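Long-range contacts in transferrin (Manduca sexta, PDB 6WB6), which binds a single ferric ion together with a carbonate anion and transports iron as a secreted insect glycoprotein: residues Pro58-Val63 / Phe374-Arg379; Phe72-Glu77 / Ala322-Ile327; Glu77-Glu82 / Arg271-Leu276. One frame throughout, in Å; residues are numbered along the deposited sequence.

Contact 1: residues Pro58-Val63 / Phe374-Arg379; sequences PEDMYV and FSRDIR
Arg376 reaches across from the C-terminal lobe to Asp60 of the N-terminal lobe, and this salt bridge links the two lobes. Arg376 NH2 donates to Asp60 OD1 over 3.0 Å in a fairly straight bond. The acceptor lies in the guanidinium plane, yet the nitrogen meets the carboxylate from above its plane, the two groups being turned 49° apart. Glu59 lies over one guanidinium face, its CB 3.5 Å from Arg376 NE. Its carboxylate is nearly parallel to the guanidinium, 7° apart, but no N-H points at it, so any attraction there is purely of charge. The Arg376 chain bends at chi2 (-79°), which puts Arg376 CD alongside Glu59 CB, 4.0 Å away.

A single water knits the polar edge together: it accepts from Arg376 NE at 2.7 Å and donates to both Asp60 OD1 and Ser375 OG. Ser375 OG is also hydrogen-bonded to Phe372 O, one turn back in its own helix. Beside it the packing is close, with Val63 CG2 3.3 Å from Ser375 CB. Farther along, Tyr62 meets the rim of the Phe374 ring obliquely, Tyr62 CE2 lying 4.0 Å from Phe374 CE2.

The second shell fixes these groups. Arg376 NH2 also pairs with Asp57, predicted by family rule to bind iron but not among the protein ligands seen here, while Asp60 OD2 is held by Arg39 and Asp57 N. Arg379 NH1 donates to Phe374 O at 3.0 Å, bracing the turn where helix 360-375 ends in a Schellman motif with Asp377 as its C-prime residue. Helices 329-334 and 338-342 pack against the 58-63 side, Tyr62 touching both, and helix 597-611 receives Arg376 and Ile378, so the contact is wedged among helices of both lobes.

Contact 2: residues Phe72-Glu77 / Ala322-Ile327; sequences FVVFQE and ADNIPI
Val74 and Ile327 form an antiparallel hydrogen-bonded pair where strand 320-327 lies along strand 72-79, at the outer side of a four-stranded antiparallel sheet in the N-terminal lobe. Val74 N donates to Ile327 O at 2.8 Å, and Ile327 N returns a bond to Val74 O. A second such pair joins Glu77 to Ala322, both its bonds running nearly along the C=O axis. Between the two pairs the regular ladder is interrupted, and side chains take over.

Asn324 fills the interval. Its chi1 of 39° sets CG between the backbone N and the carbonyl carbon; from there the amide nitrogen reaches the neighbouring strand. Asn324 ND2 donates to Val74 O at 2.9 Å in a bent bond. That oxygen is thus gripped twice, Ile327 N and Asn324 ND2 reaching it from opposite faces of its carbonyl plane. On the face shared with Val74, the extended chain of Glu77 passes obliquely by Asn324, Glu77 OE1 standing 3.5 Å from Asn324 CB; the other oxygen, OE2, is held by Arg79.

Val73 and Pro326 run side by side, Val73 CG2 touching Pro326 CB at 3.6 Å. Helix 286-300 packs on Phe75, Gln76 and Pro326, through Leu286, Leu289 and Arg290.

Gln76 and Asp323 extend side by side from the other face. Gln76 CG is anti to the backbone N (chi1 -160°), and the bend at chi2 (93°) turns CD toward Asp323. Gln76 NE2 then donates over 2.7 Å to Asp323 OD1, which accepts with its anti lone pair, the one away from OD2.

Contact 3: residues Glu77-Glu82 / Arg271-Leu276; sequences EYRTDE and RPWQGL
Trp273 lays its indole against Arg79, whose CG stands over the five-membered ring in a CH-pi contact, 3.5 Å from the centroid and 10° off the normal. Thr80 CG2 lies 3.8 Å from Trp273 CH2 at the far end. The extended Arg79 chain crosses the indole at about a right angle, and NE and NH2 then grip Glu77 OE2 side-on, both from one face of the carboxylate. Trp273 NE1 is held by Ala86 O. Arg271, of the carbonate pocket, lies two residues earlier.

Gln274 follows with a backbone link: Gln274 O accepts from Tyr78 N at 2.7 Å, while its side chain turns to Asp57. Gly275 pairs with Glu77 in the antiparallel, non-hydrogen-bonded manner, where strands 72-79 and 275-279 are neighbours in the sheet, and its CA also lies over the Tyr78 ring face. Leu276 closes the run with CD2 3.7 Å from Tyr78 CZ; Tyr78 OH is bonded to Leu312 O.

A single backbone bond thus crosses between the segments. With no CB on Gly275, its CA comes to 4.2 Å from Glu77 CA, and the Glu77-Arg79 ion pair, beside an apolar indole face, is probably strengthened by burial.

From the N terminus, helix 58-65 supplies the first half of contact 1 and leads into strand 72-79, which serves contacts 2 and 3 through their common residue Glu77. The chain returns to this strand first at 271-276, closing contact 3, then at 322-327, closing contact 2, and only in the second lobe at 374-379 does contact 1 close. The three loops are therefore nested, none crossing another. Contacts 2 and 3 place strands 320-327 and 275-279 beside strand 72-79 in one sheet; contact 1 ties the lobes together. Met61 bridges the levels, packing on Val74 and on the backbone of Trp273 and Gly275.

Contact 1: residues Pro58-Val63 / Phe374-Arg379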
loop_
_atom_site.group_PDB
_atom_site.type_symbol
_atom_site.label_atom_id
_atom_site.label_comp_id
_atom_site.label_asym_id
_atom_site.label_seq_id
_atom_site.Cartn_x
_atom_site.Cartn_y
_atom_site.Cartn_z
ATOM N N PRO A 58 -14.344 -11.083 -3.489
ATOM C CA PRO A 58 -13.931 -12.121 -4.455
ATOM C C PRO A 58 -12.426 -12.395 -4.450
ATOM O O PRO A 58 -11.983 -13.543 -4.565
ATOM C CB PRO A 58 -14.410 -11.527 -5.792
ATOM C CG PRO A 58 -15.493 -10.536 -5.418
ATOM C CD PRO A 58 -14.982 -9.933 -4.160
ATOM N N GLU A 59 -11.628 -11.346 -4.308
ATOM C CA GLU A 59 -10.193 -11.519 -4.147
ATOM C C GLU A 59 -9.861 -12.427 -2.951
ATOM O O GLU A 59 -8.892 -13.191 -2.997
ATOM C CB GLU A 59 -9.532 -10.140 -3.997
ATOM C CG GLU A 59 -9.560 -9.245 -5.262
ATOM C CD GLU A 59 -10.814 -8.334 -5.344
ATOM O OE1 GLU A 59 -11.831 -8.678 -4.732
ATOM O OE2 GLU A 59 -10.776 -7.270 -5.998
ATOM N N ASP A 60 -10.642 -12.344 -1.862
ATOM C CA ASP A 60 -10.384 -13.180 -0.689
ATOM C C ASP A 60 -10.784 -14.637 -0.940
ATOM O O ASP A 60 -10.102 -15.567 -0.490
ATOM C CB ASP A 60 -11.123 -12.609 0.532
ATOM C CG ASP A 60 -10.728 -11.171 0.857
ATOM O OD1 ASP A 60 -9.520 -10.833 0.872
ATOM O OD2 ASP A 60 -11.645 -10.358 1.082
ATOM N N MET A 61 -11.897 -14.851 -1.641
ATOM C CA MET A 61 -12.290 -16.196 -2.049
ATOM C C MET A 61 -11.171 -16.860 -2.821
ATOM O O MET A 61 -10.847 -18.035 -2.598
ATOM C CB MET A 61 -13.565 -16.136 -2.904
ATOM C CG MET A 61 -14.743 -15.463 -2.185
ATOM S SD MET A 61 -16.158 -15.080 -3.258
ATOM C CE MET A 61 -17.139 -14.012 -2.188
ATOM N N TYR A 62 -10.547 -16.103 -3.718
ATOM C CA TYR A 62 -9.421 -16.631 -4.453
ATOM C C TYR A 62 -8.298 -17.032 -3.508
ATOM O O TYR A 62 -7.754 -18.131 -3.625
ATOM C CB TYR A 62 -8.939 -15.610 -5.487
ATOM C CG TYR A 62 -7.846 -16.194 -6.329
ATOM C CD1 TYR A 62 -8.151 -16.943 -7.455
ATOM C CD2 TYR A 62 -6.512 -16.061 -5.965
ATOM C CE1 TYR A 62 -7.176 -17.499 -8.216
ATOM C CE2 TYR A 62 -5.512 -16.635 -6.730
ATOM C CZ TYR A 62 -5.859 -17.349 -7.858
ATOM O OH TYR A 62 -4.900 -17.931 -8.637
ATOM N N VAL A 63 -7.920 -16.153 -2.567
ATOM C CA VAL A 63 -6.926 -16.555 -1.568
ATOM C C VAL A 63 -7.377 -17.827 -0.887
ATOM O O VAL A 63 -6.576 -18.724 -0.598
ATOM C CB VAL A 63 -6.689 -15.441 -0.533
ATOM C CG1 VAL A 63 -5.799 -15.961 0.625
ATOM C CG2 VAL A 63 -6.037 -14.227 -1.200
ATOM N N PHE A 374 -1.010 -10.873 -4.696
ATOM C CA PHE A 374 -1.376 -11.448 -5.980
ATOM C C PHE A 374 -2.882 -11.421 -6.179
ATOM O O PHE A 374 -3.369 -11.030 -7.237
ATOM C CB PHE A 374 -0.876 -12.874 -6.092
ATOM C CG PHE A 374 -1.194 -13.498 -7.391
ATOM C CD1 PHE A 374 -0.391 -13.269 -8.484
ATOM C CD2 PHE A 374 -2.286 -14.326 -7.524
ATOM C CE1 PHE A 374 -0.658 -13.836 -9.690
ATOM C CE2 PHE A 374 -2.567 -14.908 -8.740
ATOM C CZ PHE A 374 -1.743 -14.662 -9.825
ATOM N N SER A 375 -3.639 -11.863 -5.173
ATOM C CA SER A 375 -5.089 -11.857 -5.289
ATOM C C SER A 375 -5.637 -10.451 -5.488
ATOM O O SER A 375 -6.783 -10.306 -5.914
ATOM C CB SER A 375 -5.727 -12.485 -4.044
ATOM O OG SER A 375 -5.428 -11.722 -2.898
ATOM N N ARG A 376 -4.861 -9.420 -5.157
ATOM C CA ARG A 376 -5.298 -8.035 -5.258
ATOM C C ARG A 376 -4.698 -7.322 -6.468
ATOM O O ARG A 376 -4.596 -6.092 -6.469
ATOM C CB ARG A 376 -4.940 -7.292 -3.983
ATOM C CG ARG A 376 -5.737 -7.748 -2.754
ATOM C CD ARG A 376 -7.141 -7.155 -2.738
ATOM N NE ARG A 376 -8.009 -7.878 -1.805
ATOM C CZ ARG A 376 -9.209 -7.458 -1.412
ATOM N NH1 ARG A 376 -9.693 -6.307 -1.854
ATOM N NH2 ARG A 376 -9.916 -8.187 -0.555
ATOM N N ASP A 377 -4.259 -8.086 -7.467
ATOM C CA ASP A 377 -3.839 -7.579 -8.768
ATOM C C ASP A 377 -2.576 -6.728 -8.700
ATOM O O ASP A 377 -2.349 -5.878 -9.571
ATOM C CB ASP A 377 -4.951 -6.785 -9.461
ATOM C CG ASP A 377 -4.730 -6.721 -10.980
ATOM O OD1 ASP A 377 -4.603 -7.802 -11.585
ATOM O OD2 ASP A 377 -4.609 -5.621 -11.544
ATOM N N ILE A 378 -1.732 -6.952 -7.694
ATOM C CA ILE A 378 -0.451 -6.257 -7.590
ATOM C C ILE A 378 0.593 -7.148 -8.236
ATOM O O ILE A 378 0.613 -8.356 -7.988
ATOM C CB ILE A 378 -0.098 -5.951 -6.134
ATOM C CG1 ILE A 378 -1.162 -5.043 -5.531
ATOM C CG2 ILE A 378 1.296 -5.329 -6.006
ATOM C CD1 ILE A 378 -0.862 -4.705 -4.072
ATOM N N ARG A 379 1.406 -6.557 -9.125
ATOM C CA ARG A 379 2.360 -7.274 -9.974
ATOM C C ARG A 379 3.592 -6.382 -10.066
ATOM O O ARG A 379 3.459 -5.168 -10.323
ATOM C CB ARG A 379 1.818 -7.564 -11.370
ATOM C CG ARG A 379 0.554 -8.393 -11.397
ATOM C CD ARG A 379 0.817 -9.838 -11.048
ATOM N NE ARG A 379 -0.366 -10.653 -11.287
ATOM C CZ ARG A 379 -1.410 -10.748 -10.461
ATOM N NH1 ARG A 379 -1.427 -10.076 -9.312
ATOM N NH2 ARG A 379 -2.438 -11.530 -10.790
HETATM O O HOH W 1 -7.318 -10.390 -1.093
#

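Contact 2: residues Phe72-Glu77 / Ala322-Ile327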
loop_
_atom_site.group_PDB
_atom_site.type_symbol
_atom_site.label_atom_id
_atom_site.label_comp_id
_atom_site.label_asym_id
_atom_site.label_seq_id
_atom_site.Cartn_x
_atom_site.Cartn_y
_atom_site.Cartn_z
ATOM N N PHE A 72 -13.715 -24.750 1.536
ATOM C CA PHE A 72 -14.546 -23.563 1.693
ATOM C C PHE A 72 -15.823 -23.678 0.884
ATOM O O PHE A 72 -15.914 -24.437 -0.084
ATOM C CB PHE A 72 -13.809 -22.309 1.237
ATOM C CG PHE A 72 -12.665 -21.938 2.099
ATOM C CD1 PHE A 72 -12.883 -21.404 3.347
ATOM C CD2 PHE A 72 -11.379 -22.076 1.656
ATOM C CE1 PHE A 72 -11.845 -21.032 4.145
ATOM C CE2 PHE A 72 -10.326 -21.722 2.461
ATOM C CZ PHE A 72 -10.565 -21.191 3.716
ATOM N N VAL A 73 -16.812 -22.881 1.275
ATOM C CA VAL A 73 -18.051 -22.762 0.520
ATOM C C VAL A 73 -18.518 -21.325 0.636
ATOM O O VAL A 73 -18.626 -20.793 1.744
ATOM C CB VAL A 73 -19.139 -23.725 1.035
ATOM C CG1 VAL A 73 -19.452 -23.449 2.513
ATOM C CG2 VAL A 73 -20.395 -23.589 0.204
ATOM N N VAL A 74 -18.744 -20.677 -0.498
ATOM C CA VAL A 74 -19.412 -19.380 -0.500
ATOM C C VAL A 74 -20.904 -19.643 -0.369
ATOM O O VAL A 74 -21.543 -20.077 -1.324
ATOM C CB VAL A 74 -19.095 -18.574 -1.760
ATOM C CG1 VAL A 74 -19.940 -17.298 -1.787
ATOM C CG2 VAL A 74 -17.589 -18.246 -1.791
ATOM N N PHE A 75 -21.461 -19.375 0.818
ATOM C CA PHE A 75 -22.860 -19.671 1.100
ATOM C C PHE A 75 -23.718 -18.423 1.204
ATOM O O PHE A 75 -24.913 -18.535 1.479
ATOM C CB PHE A 75 -22.983 -20.494 2.398
ATOM C CG PHE A 75 -22.551 -19.747 3.625
ATOM C CD1 PHE A 75 -23.450 -18.981 4.338
ATOM C CD2 PHE A 75 -21.233 -19.807 4.062
ATOM C CE1 PHE A 75 -23.060 -18.300 5.455
ATOM C CE2 PHE A 75 -20.833 -19.110 5.183
ATOM C CZ PHE A 75 -21.756 -18.360 5.881
ATOM N N GLN A 76 -23.145 -17.240 1.014
ATOM C CA GLN A 76 -23.897 -16.001 1.160
ATOM C C GLN A 76 -23.343 -14.928 0.238
ATOM O O GLN A 76 -22.126 -14.703 0.208
ATOM C CB GLN A 76 -23.846 -15.508 2.607
ATOM C CG GLN A 76 -24.947 -14.540 2.950
ATOM C CD GLN A 76 -26.116 -15.257 3.529
ATOM O OE1 GLN A 76 -26.440 -15.087 4.705
ATOM N NE2 GLN A 76 -26.746 -16.101 2.722
ATOM N N GLU A 77 -24.236 -14.258 -0.488
ATOM C CA GLU A 77 -23.877 -13.121 -1.330
ATOM C C GLU A 77 -24.453 -11.843 -0.743
ATOM O O GLU A 77 -25.619 -11.802 -0.332
ATOM C CB GLU A 77 -24.391 -13.293 -2.764
ATOM C CG GLU A 77 -23.622 -14.290 -3.585
ATOM C CD GLU A 77 -24.263 -14.534 -4.929
ATOM O OE1 GLU A 77 -24.238 -15.682 -5.392
ATOM O OE2 GLU A 77 -24.815 -13.581 -5.515
ATOM N N ALA A 322 -28.426 -12.207 0.095
ATOM C CA ALA A 322 -29.112 -13.180 -0.742
ATOM C C ALA A 322 -28.512 -14.559 -0.521
ATOM O O ALA A 322 -27.286 -14.723 -0.592
ATOM C CB ALA A 322 -28.991 -12.802 -2.210
ATOM N N ASP A 323 -29.366 -15.552 -0.259
ATOM C CA ASP A 323 -28.885 -16.929 -0.167
ATOM C C ASP A 323 -28.701 -17.447 -1.583
ATOM O O ASP A 323 -29.568 -17.246 -2.440
ATOM C CB ASP A 323 -29.842 -17.859 0.595
ATOM C CG ASP A 323 -30.199 -17.357 1.987
ATOM O OD1 ASP A 323 -29.289 -16.996 2.774
ATOM O OD2 ASP A 323 -31.415 -17.349 2.292
ATOM N N ASN A 324 -27.580 -18.106 -1.826
ATOM C CA ASN A 324 -27.286 -18.680 -3.122
ATOM C C ASN A 324 -27.339 -20.190 -3.013
ATOM O O ASN A 324 -27.542 -20.760 -1.942
ATOM C CB ASN A 324 -25.919 -18.212 -3.632
ATOM C CG ASN A 324 -24.888 -18.128 -2.525
ATOM O OD1 ASN A 324 -25.165 -17.572 -1.464
ATOM N ND2 ASN A 324 -23.694 -18.676 -2.761
ATOM N N ILE A 325 -27.163 -20.835 -4.150
ATOM C CA ILE A 325 -26.919 -22.269 -4.176
ATOM C C ILE A 325 -25.461 -22.396 -3.745
ATOM O O ILE A 325 -24.562 -22.042 -4.520
ATOM C CB ILE A 325 -27.222 -22.864 -5.563
ATOM C CG1 ILE A 325 -28.682 -22.565 -5.951
ATOM C CG2 ILE A 325 -26.978 -24.358 -5.570
ATOM C CD1 ILE A 325 -29.030 -22.864 -7.398
ATOM N N PRO A 326 -25.177 -22.827 -2.492
ATOM C CA PRO A 326 -23.787 -22.821 -2.013
ATOM C C PRO A 326 -22.829 -23.296 -3.090
ATOM O O PRO A 326 -23.144 -24.226 -3.836
ATOM C CB PRO A 326 -23.826 -23.782 -0.818
ATOM C CG PRO A 326 -25.223 -23.687 -0.314
ATOM C CD PRO A 326 -26.084 -23.479 -1.529
ATOM N N ILE A 327 -21.668 -22.664 -3.187
ATOM C CA ILE A 327 -20.766 -22.904 -4.311
ATOM C C ILE A 327 -19.337 -22.770 -3.831
ATOM O O ILE A 327 -19.023 -21.895 -3.020
ATOM C CB ILE A 327 -21.049 -21.921 -5.463
ATOM C CG1 ILE A 327 -20.113 -22.176 -6.647
ATOM C CG2 ILE A 327 -20.915 -20.485 -4.967
ATOM C CD1 ILE A 327 -20.591 -21.524 -7.927
#

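Contact 3: residues Glu77-Glu82 / Arg271-Leu276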
loop_
_atom_site.group_PDB
_atom_site.type_symbol
_atom_site.label_atom_id
_atom_site.label_comp_id
_atom_site.label_asym_id
_atom_site.label_seq_id
_atom_site.Cartn_x
_atom_site.Cartn_y
_atom_site.Cartn_z
ATOM N N GLU A 77 -24.236 -14.258 -0.488
ATOM C CA GLU A 77 -23.877 -13.121 -1.330
ATOM C C GLU A 77 -24.453 -11.843 -0.743
ATOM O O GLU A 77 -25.619 -11.802 -0.332
ATOM C CB GLU A 77 -24.391 -13.293 -2.764
ATOM C CG GLU A 77 -23.622 -14.290 -3.585
ATOM C CD GLU A 77 -24.263 -14.534 -4.929
ATOM O OE1 GLU A 77 -24.238 -15.682 -5.392
ATOM O OE2 GLU A 77 -24.815 -13.581 -5.515
ATOM N N TYR A 78 -23.629 -10.812 -0.699
ATOM C CA TYR A 78 -24.067 -9.454 -0.400
ATOM C C TYR A 78 -24.366 -8.720 -1.705
ATOM O O TYR A 78 -23.478 -8.554 -2.553
ATOM C CB TYR A 78 -22.987 -8.710 0.381
ATOM C CG TYR A 78 -22.720 -9.222 1.782
ATOM C CD1 TYR A 78 -23.611 -10.088 2.415
ATOM C CD2 TYR A 78 -21.575 -8.837 2.469
ATOM C CE1 TYR A 78 -23.371 -10.546 3.697
ATOM C CE2 TYR A 78 -21.327 -9.284 3.759
ATOM C CZ TYR A 78 -22.222 -10.144 4.363
ATOM O OH TYR A 78 -21.993 -10.601 5.644
ATOM N N ARG A 79 -25.607 -8.276 -1.865
ATOM C CA ARG A 79 -26.058 -7.642 -3.090
ATOM C C ARG A 79 -26.591 -6.248 -2.765
ATOM O O ARG A 79 -26.554 -5.804 -1.623
ATOM C CB ARG A 79 -27.112 -8.517 -3.770
ATOM C CG ARG A 79 -26.623 -9.933 -4.009
ATOM C CD ARG A 79 -27.661 -10.751 -4.732
ATOM N NE ARG A 79 -27.119 -11.994 -5.263
ATOM C CZ ARG A 79 -27.863 -12.902 -5.882
ATOM N NH1 ARG A 79 -29.164 -12.710 -6.043
ATOM N NH2 ARG A 79 -27.320 -13.991 -6.350
ATOM N N THR A 80 -27.079 -5.547 -3.785
ATOM C CA THR A 80 -27.690 -4.243 -3.581
ATOM C C THR A 80 -29.201 -4.405 -3.537
ATOM O O THR A 80 -29.759 -5.365 -4.072
ATOM C CB THR A 80 -27.334 -3.268 -4.697
ATOM O OG1 THR A 80 -27.697 -3.868 -5.939
ATOM C CG2 THR A 80 -25.842 -2.901 -4.675
ATOM N N ASP A 81 -29.861 -3.436 -2.904
ATOM C CA ASP A 81 -31.317 -3.382 -2.963
ATOM C C ASP A 81 -31.785 -3.004 -4.356
ATOM O O ASP A 81 -32.878 -3.404 -4.767
ATOM C CB ASP A 81 -31.830 -2.411 -1.903
ATOM C CG ASP A 81 -31.783 -3.018 -0.500
ATOM O OD1 ASP A 81 -32.283 -4.150 -0.316
ATOM O OD2 ASP A 81 -31.239 -2.384 0.417
ATOM N N GLU A 82 -30.941 -2.292 -5.110
ATOM C CA GLU A 82 -31.249 -1.958 -6.491
ATOM C C GLU A 82 -31.225 -3.195 -7.372
ATOM O O GLU A 82 -32.043 -3.319 -8.289
ATOM C CB GLU A 82 -30.251 -0.914 -6.994
ATOM C CG GLU A 82 -30.593 -0.304 -8.308
ATOM C CD GLU A 82 -29.732 0.907 -8.602
ATOM O OE1 GLU A 82 -28.705 1.082 -7.905
ATOM O OE2 GLU A 82 -30.083 1.689 -9.515
ATOM N N ARG A 271 -17.761 -8.487 -12.185
ATOM C CA ARG A 271 -17.245 -8.507 -10.828
ATOM C C ARG A 271 -18.247 -9.227 -9.933
ATOM O O ARG A 271 -19.412 -8.803 -9.851
ATOM C CB ARG A 271 -16.992 -7.110 -10.331
ATOM C CG ARG A 271 -16.312 -7.067 -9.008
ATOM C CD ARG A 271 -16.048 -5.651 -8.682
ATOM N NE ARG A 271 -15.271 -5.507 -7.466
ATOM C CZ ARG A 271 -14.956 -4.331 -6.946
ATOM N NH1 ARG A 271 -15.334 -3.204 -7.550
ATOM N NH2 ARG A 271 -14.270 -4.284 -5.831
ATOM N N PRO A 272 -17.869 -10.329 -9.295
ATOM C CA PRO A 272 -18.816 -11.030 -8.435
ATOM C C PRO A 272 -19.095 -10.222 -7.185
ATOM O O PRO A 272 -18.294 -9.379 -6.776
ATOM C CB PRO A 272 -18.094 -12.339 -8.090
ATOM C CG PRO A 272 -16.861 -12.376 -8.965
ATOM C CD PRO A 272 -16.528 -10.950 -9.214
ATOM N N TRP A 273 -20.265 -10.471 -6.609
ATOM C CA TRP A 273 -20.612 -9.903 -5.315
ATOM C C TRP A 273 -19.665 -10.391 -4.240
ATOM O O TRP A 273 -19.174 -11.519 -4.278
ATOM C CB TRP A 273 -22.005 -10.327 -4.894
ATOM C CG TRP A 273 -23.143 -9.826 -5.716
ATOM C CD1 TRP A 273 -23.963 -10.572 -6.485
ATOM C CD2 TRP A 273 -23.613 -8.478 -5.800
ATOM N NE1 TRP A 273 -24.923 -9.781 -7.060
ATOM C CE2 TRP A 273 -24.732 -8.485 -6.654
ATOM C CE3 TRP A 273 -23.192 -7.266 -5.247
ATOM C CZ2 TRP A 273 -25.445 -7.324 -6.969
ATOM C CZ3 TRP A 273 -23.903 -6.100 -5.566
ATOM C CH2 TRP A 273 -25.018 -6.143 -6.419
ATOM N N GLN A 274 -19.485 -9.558 -3.227
ATOM C CA GLN A 274 -18.889 -10.017 -1.993
ATOM C C GLN A 274 -19.895 -10.870 -1.236
ATOM O O GLN A 274 -21.086 -10.933 -1.579
ATOM C CB GLN A 274 -18.485 -8.854 -1.102
ATOM C CG GLN A 274 -17.819 -7.711 -1.780
ATOM C CD GLN A 274 -18.211 -6.431 -1.117
ATOM O OE1 GLN A 274 -19.391 -6.130 -1.005
ATOM N NE2 GLN A 274 -17.228 -5.691 -0.628
ATOM N N GLY A 275 -19.417 -11.508 -0.170
ATOM C CA GLY A 275 -20.310 -12.270 0.682
ATOM C C GLY A 275 -19.603 -12.937 1.844
ATOM O O GLY A 275 -18.638 -12.394 2.385
ATOM N N LEU A 276 -20.088 -14.106 2.245
ATOM C CA LEU A 276 -19.535 -14.845 3.373
ATOM C C LEU A 276 -19.028 -16.186 2.877
ATOM O O LEU A 276 -19.671 -16.833 2.044
ATOM C CB LEU A 276 -20.566 -15.089 4.475
ATOM C CG LEU A 276 -21.334 -13.885 5.005
ATOM C CD1 LEU A 276 -22.543 -14.373 5.823
ATOM C CD2 LEU A 276 -20.378 -13.023 5.823
#